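Local coordinates for putative mRNA interferase YoeB (Agrobacterium tumefaciens, PDB 6N90), which probably acts as the mRNA-cleaving toxin of a type II toxin-antitoxin system, being a YoeB-family endonuclease, at residues 3-8 and 79-84; 28-33 and 58-63. All blocks are in the same frame, centred on the assembly; numbering follows the deposited sequence.

Interaction 1 of 2, residues 3-8 and 79-84; sequences LVWTLS and LEVIQC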
loop_
_atom_site.group_PDB
_atom_site.type_symbol
_atom_site.label_atom_id
_atom_site.label_comp_id
_atom_site.label_asym_id
_atom_site.label_seq_id
_atom_site.Cartn_x
_atom_site.Cartn_y
_atom_site.Cartn_z
ATOM N N LEU A 3 -5.637 1.769 -2.250
ATOM C CA LEU A 3 -5.229 0.797 -1.256
ATOM C C LEU A 3 -4.580 1.575 -0.119
ATOM O O LEU A 3 -3.600 2.269 -0.331
ATOM C CB LEU A 3 -4.256 -0.235 -1.865
ATOM C CG LEU A 3 -3.647 -1.245 -0.908
ATOM C CD1 LEU A 3 -4.700 -2.100 -0.289
ATOM C CD2 LEU A 3 -2.677 -2.137 -1.700
ATOM N N VAL A 4 -5.155 1.496 1.076
ATOM C CA VAL A 4 -4.678 2.256 2.232
ATOM C C VAL A 4 -4.123 1.365 3.347
ATOM O O VAL A 4 -4.795 0.468 3.833
ATOM C CB VAL A 4 -5.810 3.134 2.825
ATOM C CG1 VAL A 4 -5.243 3.972 3.937
ATOM C CG2 VAL A 4 -6.435 3.984 1.724
ATOM N N TRP A 5 -2.867 1.599 3.723
ATOM C CA TRP A 5 -2.265 0.916 4.863
ATOM C C TRP A 5 -2.109 1.844 6.054
ATOM O O TRP A 5 -1.822 3.015 5.905
ATOM C CB TRP A 5 -0.870 0.403 4.526
ATOM C CG TRP A 5 -0.806 -0.440 3.319
ATOM C CD1 TRP A 5 -0.759 -0.013 2.014
ATOM C CD2 TRP A 5 -0.720 -1.863 3.284
ATOM N NE1 TRP A 5 -0.655 -1.098 1.170
ATOM C CE2 TRP A 5 -0.643 -2.245 1.926
ATOM C CE3 TRP A 5 -0.723 -2.864 4.263
ATOM C CZ2 TRP A 5 -0.551 -3.582 1.530
ATOM C CZ3 TRP A 5 -0.626 -4.188 3.860
ATOM C CH2 TRP A 5 -0.562 -4.535 2.506
ATOM N N THR A 6 -2.183 1.278 7.242
ATOM C CA THR A 6 -1.797 2.011 8.441
ATOM C C THR A 6 -0.310 1.854 8.728
ATOM O O THR A 6 0.382 1.094 8.044
ATOM C CB THR A 6 -2.599 1.530 9.645
ATOM O OG1 THR A 6 -2.304 0.149 9.884
ATOM C CG2 THR A 6 -4.091 1.690 9.355
ATOM N N LEU A 7 0.178 2.576 9.732
ATOM C CA LEU A 7 1.559 2.403 10.188
ATOM C C LEU A 7 1.810 0.942 10.525
ATOM O O LEU A 7 2.785 0.344 10.058
ATOM C CB LEU A 7 1.854 3.282 11.408
ATOM C CG LEU A 7 2.084 4.775 11.150
ATOM C CD1 LEU A 7 2.333 5.513 12.460
ATOM C CD2 LEU A 7 3.244 4.989 10.174
ATOM N N SER A 8 0.917 0.351 11.317
ATOM C CA SER A 8 1.156 -1.013 11.776
ATOM C C SER A 8 0.948 -2.077 10.691
ATOM O O SER A 8 1.698 -3.062 10.645
ATOM C CB SER A 8 0.273 -1.336 12.994
ATOM O OG SER A 8 -1.092 -1.306 12.663
ATOM N N LEU A 79 -9.741 0.389 -0.269
ATOM C CA LEU A 79 -9.633 -0.752 0.617
ATOM C C LEU A 79 -8.627 -0.366 1.672
ATOM O O LEU A 79 -7.501 -0.016 1.341
ATOM C CB LEU A 79 -9.163 -2.014 -0.119
ATOM C CG LEU A 79 -9.217 -3.291 0.727
ATOM C CD1 LEU A 79 -9.493 -4.494 -0.150
ATOM C CD2 LEU A 79 -7.914 -3.495 1.460
ATOM N N GLU A 80 -9.042 -0.424 2.934
ATOM C CA GLU A 80 -8.163 -0.075 4.050
ATOM C C GLU A 80 -7.707 -1.360 4.696
ATOM O O GLU A 80 -8.543 -2.131 5.168
ATOM C CB GLU A 80 -8.889 0.767 5.104
ATOM C CG GLU A 80 -9.065 2.240 4.826
ATOM C CD GLU A 80 -9.902 2.896 5.915
ATOM O OE1 GLU A 80 -9.353 3.727 6.672
ATOM O OE2 GLU A 80 -11.106 2.571 6.012
ATOM N N VAL A 81 -6.396 -1.594 4.742
ATOM C CA VAL A 81 -5.869 -2.752 5.452
ATOM C C VAL A 81 -5.519 -2.372 6.886
ATOM O O VAL A 81 -4.687 -1.493 7.114
ATOM C CB VAL A 81 -4.618 -3.319 4.770
ATOM C CG1 VAL A 81 -4.094 -4.572 5.540
ATOM C CG2 VAL A 81 -4.911 -3.604 3.310
ATOM N N ILE A 82 -6.146 -3.058 7.833
ATOM C CA ILE A 82 -5.999 -2.790 9.253
ATOM C C ILE A 82 -4.952 -3.705 9.871
ATOM O O ILE A 82 -4.186 -3.285 10.741
ATOM C CB ILE A 82 -7.356 -2.965 9.980
ATOM C CG1 ILE A 82 -8.432 -2.165 9.252
ATOM C CG2 ILE A 82 -7.262 -2.534 11.432
ATOM C CD1 ILE A 82 -8.083 -0.711 9.063
ATOM N N GLN A 83 -4.916 -4.953 9.413
ATOM C CA GLN A 83 -3.952 -5.934 9.921
ATOM C C GLN A 83 -3.611 -6.967 8.840
ATOM O O GLN A 83 -4.460 -7.290 8.023
ATOM C CB GLN A 83 -4.534 -6.600 11.193
ATOM C CG GLN A 83 -4.282 -8.083 11.391
ATOM C CD GLN A 83 -5.064 -8.640 12.583
ATOM O OE1 GLN A 83 -5.718 -7.894 13.330
ATOM N NE2 GLN A 83 -5.014 -9.951 12.753
ATOM N N CYS A 84 -2.385 -7.486 8.817
ATOM C CA CYS A 84 -2.065 -8.600 7.929
ATOM C C CYS A 84 -1.104 -9.575 8.633
ATOM O O CYS A 84 -0.170 -10.131 8.034
ATOM C CB CYS A 84 -1.471 -8.096 6.595
ATOM S SG CYS A 84 0.139 -7.305 6.751
HETATM O O HOH W 1 -5.512 1.369 6.387
HETATM O O HOH W 2 -3.873 -0.794 11.805
HETATM O O HOH W 3 -1.900 -3.739 12.068
#

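Interaction 2 of 2, residues 28-33 and 58-63; sequences NDLIRN and RRITAE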
loop_
_atom_site.group_PDB
_atom_site.type_symbol
_atom_site.label_atom_id
_atom_site.label_comp_id
_atom_site.label_asym_id
_atom_site.label_seq_id
_atom_site.Cartn_x
_atom_site.Cartn_y
_atom_site.Cartn_z
ATOM N N ASN A 28 -1.091 -10.282 -1.197
ATOM C CA ASN A 28 -1.385 -9.623 -2.461
ATOM C C ASN A 28 -2.588 -10.227 -3.169
ATOM O O ASN A 28 -3.342 -9.503 -3.819
ATOM C CB ASN A 28 -0.147 -9.677 -3.373
ATOM C CG ASN A 28 0.954 -8.756 -2.889
ATOM O OD1 ASN A 28 0.803 -8.071 -1.883
ATOM N ND2 ASN A 28 2.090 -8.763 -3.581
ATOM N N ASP A 29 -2.765 -11.545 -3.045
ATOM C CA ASP A 29 -3.905 -12.253 -3.646
ATOM C C ASP A 29 -5.189 -11.857 -2.916
ATOM O O ASP A 29 -6.243 -11.679 -3.521
ATOM C CB ASP A 29 -3.673 -13.783 -3.583
ATOM C CG ASP A 29 -4.245 -14.534 -4.797
ATOM O OD1 ASP A 29 -4.846 -13.891 -5.683
ATOM O OD2 ASP A 29 -4.123 -15.781 -4.858
ATOM N N LEU A 30 -5.097 -11.714 -1.600
ATOM C CA LEU A 30 -6.265 -11.339 -0.823
ATOM C C LEU A 30 -6.684 -9.917 -1.202
ATOM O O LEU A 30 -7.870 -9.610 -1.359
ATOM C CB LEU A 30 -5.947 -11.467 0.678
ATOM C CG LEU A 30 -5.853 -12.902 1.225
ATOM C CD1 LEU A 30 -5.373 -12.923 2.682
ATOM C CD2 LEU A 30 -7.162 -13.656 1.088
ATOM N N ILE A 31 -5.690 -9.046 -1.368
ATOM C CA ILE A 31 -5.943 -7.665 -1.790
ATOM C C ILE A 31 -6.645 -7.611 -3.159
ATOM O O ILE A 31 -7.730 -6.980 -3.307
ATOM C CB ILE A 31 -4.621 -6.860 -1.831
ATOM C CG1 ILE A 31 -4.084 -6.660 -0.416
ATOM C CG2 ILE A 31 -4.802 -5.494 -2.550
ATOM C CD1 ILE A 31 -2.746 -6.003 -0.336
ATOM N N ARG A 32 -6.034 -8.274 -4.142
ATOM C CA ARG A 32 -6.581 -8.363 -5.494
ATOM C C ARG A 32 -8.043 -8.831 -5.431
ATOM O O ARG A 32 -8.924 -8.247 -6.063
ATOM C CB ARG A 32 -5.735 -9.322 -6.349
ATOM C CG ARG A 32 -5.930 -9.216 -7.867
ATOM C CD ARG A 32 -4.889 -10.131 -8.586
ATOM N NE ARG A 32 -3.541 -9.904 -8.048
ATOM C CZ ARG A 32 -2.747 -10.839 -7.519
ATOM N NH1 ARG A 32 -3.131 -12.111 -7.469
ATOM N NH2 ARG A 32 -1.537 -10.521 -7.065
ATOM N N ASN A 33 -8.301 -9.856 -4.619
ATOM C CA ASN A 33 -9.632 -10.460 -4.567
ATOM C C ASN A 33 -10.640 -9.545 -3.869
ATOM O O ASN A 33 -11.771 -9.376 -4.344
ATOM C CB ASN A 33 -9.577 -11.822 -3.866
ATOM C CG ASN A 33 -9.264 -12.978 -4.821
ATOM O OD1 ASN A 33 -10.169 -13.694 -5.254
ATOM N ND2 ASN A 33 -7.980 -13.172 -5.140
ATOM N N ARG A 58 -10.174 -12.070 6.352
ATOM C CA ARG A 58 -9.905 -13.271 5.582
ATOM C C ARG A 58 -8.660 -13.977 6.130
ATOM O O ARG A 58 -7.779 -13.348 6.729
ATOM C CB ARG A 58 -9.702 -12.940 4.103
ATOM C CG ARG A 58 -10.906 -12.351 3.418
ATOM C CD ARG A 58 -10.500 -11.756 2.050
ATOM N NE ARG A 58 -11.599 -11.033 1.427
ATOM C CZ ARG A 58 -12.137 -11.365 0.258
ATOM N NH1 ARG A 58 -11.653 -12.409 -0.434
ATOM N NH2 ARG A 58 -13.128 -10.628 -0.234
ATOM N N ARG A 59 -8.602 -15.283 5.916
ATOM C CA ARG A 59 -7.455 -16.080 6.322
ATOM C C ARG A 59 -6.260 -15.917 5.393
ATOM O O ARG A 59 -6.360 -16.125 4.191
ATOM C CB ARG A 59 -7.839 -17.561 6.375
ATOM C CG ARG A 59 -8.719 -17.933 7.540
ATOM C CD ARG A 59 -8.096 -19.056 8.347
ATOM N NE ARG A 59 -7.940 -20.285 7.575
ATOM C CZ ARG A 59 -7.799 -21.484 8.127
ATOM N NH1 ARG A 59 -7.806 -21.602 9.451
ATOM N NH2 ARG A 59 -7.660 -22.562 7.363
ATOM N N ILE A 60 -5.111 -15.575 5.956
ATOM C CA ILE A 60 -3.860 -15.741 5.242
ATOM C C ILE A 60 -3.395 -17.167 5.513
ATOM O O ILE A 60 -3.161 -17.947 4.594
ATOM C CB ILE A 60 -2.803 -14.729 5.700
ATOM C CG1 ILE A 60 -3.383 -13.316 5.726
ATOM C CG2 ILE A 60 -1.543 -14.779 4.823
ATOM C CD1 ILE A 60 -2.384 -12.309 6.363
ATOM N N THR A 61 -3.212 -17.471 6.796
ATOM C CA THR A 61 -3.053 -18.844 7.284
ATOM C C THR A 61 -3.938 -19.007 8.510
ATOM O O THR A 61 -4.651 -18.080 8.871
ATOM C CB THR A 61 -1.605 -19.171 7.651
ATOM O OG1 THR A 61 -1.184 -18.344 8.749
ATOM C CG2 THR A 61 -0.704 -18.933 6.471
ATOM N N ALA A 62 -3.884 -20.166 9.166
ATOM C CA ALA A 62 -4.712 -20.376 10.353
ATOM C C ALA A 62 -4.346 -19.373 11.449
ATOM O O ALA A 62 -5.213 -18.916 12.202
ATOM C CB ALA A 62 -4.572 -21.798 10.858
ATOM N N GLU A 63 -3.066 -19.010 11.515
ATOM C CA GLU A 63 -2.575 -18.139 12.581
ATOM C C GLU A 63 -2.526 -16.655 12.209
ATOM O O GLU A 63 -2.250 -15.814 13.065
ATOM C CB GLU A 63 -1.181 -18.585 13.031
ATOM C CG GLU A 63 -1.156 -19.875 13.854
ATOM C CD GLU A 63 -2.145 -19.877 15.016
ATOM O OE1 GLU A 63 -2.295 -18.830 15.691
ATOM O OE2 GLU A 63 -2.763 -20.937 15.266
#

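Interaction 1 of 2, residues 3-8 and 79-84
Leu-79 opens the parallel pairing of 79-84 with strand 3-5: its carbonyl O accepts the N-H of Val-4 (Val-4 N to Leu-79 O 2.8 Å, nearly straight at 173°). Its CD2 lies 3.9 Å from Leu-3 CD1 on the Trp-5 side of the sheet. Glu-80 points to the side of Val-4, where its CG lies 3.9 Å from Val-4 CB; its apolar stem packs there while the extended chain carries OE2 to a salt bridge with Arg-69. Val-81 returns the backbone bond, its N 2.8 Å from Val-4 O and almost on the C=O axis. A branched residue suits this buried position, since each methyl has its own contacts: CG1, anti to the backbone N (chi1 -179°), lies 3.9 Å from Trp-5 CZ3, while CG2 reaches Leu-3 CD1 and sits over one indole face. One water donates to both Val-4 O and Val-81 O. Past Trp-5 the backbones draw apart, and two further waters donate to Ile-82 O, both also hydrogen-bonded to Ser-8 OG and one of them to Thr-6 OG1. On the strand's other edge Ile-82 and Gln-83 both face Val-67, a classic beta bulge. Cys-84 SG comes to the indole edge, 4.3 Å from Trp-5 CZ3, the ring being broad enough to meet Val-81 too. Strand 79-84 thus runs between 2-5 and 64-73, with helix 21-36 on the Trp-5 side; strand 2-5 pairs antiparallel with the second subunit.

Interaction 2 of 2, residues 28-33 and 58-63
From its CB, which points toward the strand, Leu-30 on helix 21-36 sends CG anti to its own carbonyl carbon (chi1 -73°), and the methyl fork beyond divides the contact. CD2 lies against the aliphatic part of Arg-58, 4.0 Å from both Arg-58 CB and Arg-58 CD, the two side chains alongside and running in opposite senses. CD1 takes the other branch, 3.7 Å from Ile-60 CG1 and equally near the carbonyl O of Arg-59, which is bonded to Lys-26. Leucine fits here because two methyls at the end of a short stem can touch two different neighbours at once. Arginine suits its place because its methylenes, extended from CG to NE, give a greasy flank while the buried guanidinium is held by outside partners: NH1 by Leu-42 O, NH2 by the carbonyls of Thr-37 and Ala-40, NE by Tyr-68 OH. NH1 passes Asn-33 CB at 4.1 Å. The Asn-33 amide turns back on its own helix, ND2 donating to Asp-29 O (2.8 Å). Helix 21-36 laid on the end of strand 56-59, where Ile-60 and Thr-61 form a classic beta bulge facing His-64, belongs to the helix-on-sheet core of the YoeB-like toxin fold.

From the N terminus the chain lays down strand 2-5, then helices 7-19 and 21-36, the second of which carries residues 28-33. Interaction 2 closes the shorter loop, when the end of strand 56-59 and the turn after it come back against that helix. The chain then runs through strand 64-73 and returns in 76-84, where interaction 1 closes a longer loop around the first, so the two nest without crossing. One contact pairs strands near an edge of the sheet; the other packs a helix on the same sheet, their centres about 13 Å apart. They meet: Ile-31 packs on Leu-3 and Trp-5, and Ile-60 CD1 lies 3.5 Å from Cys-84 O. Both reach the second subunit.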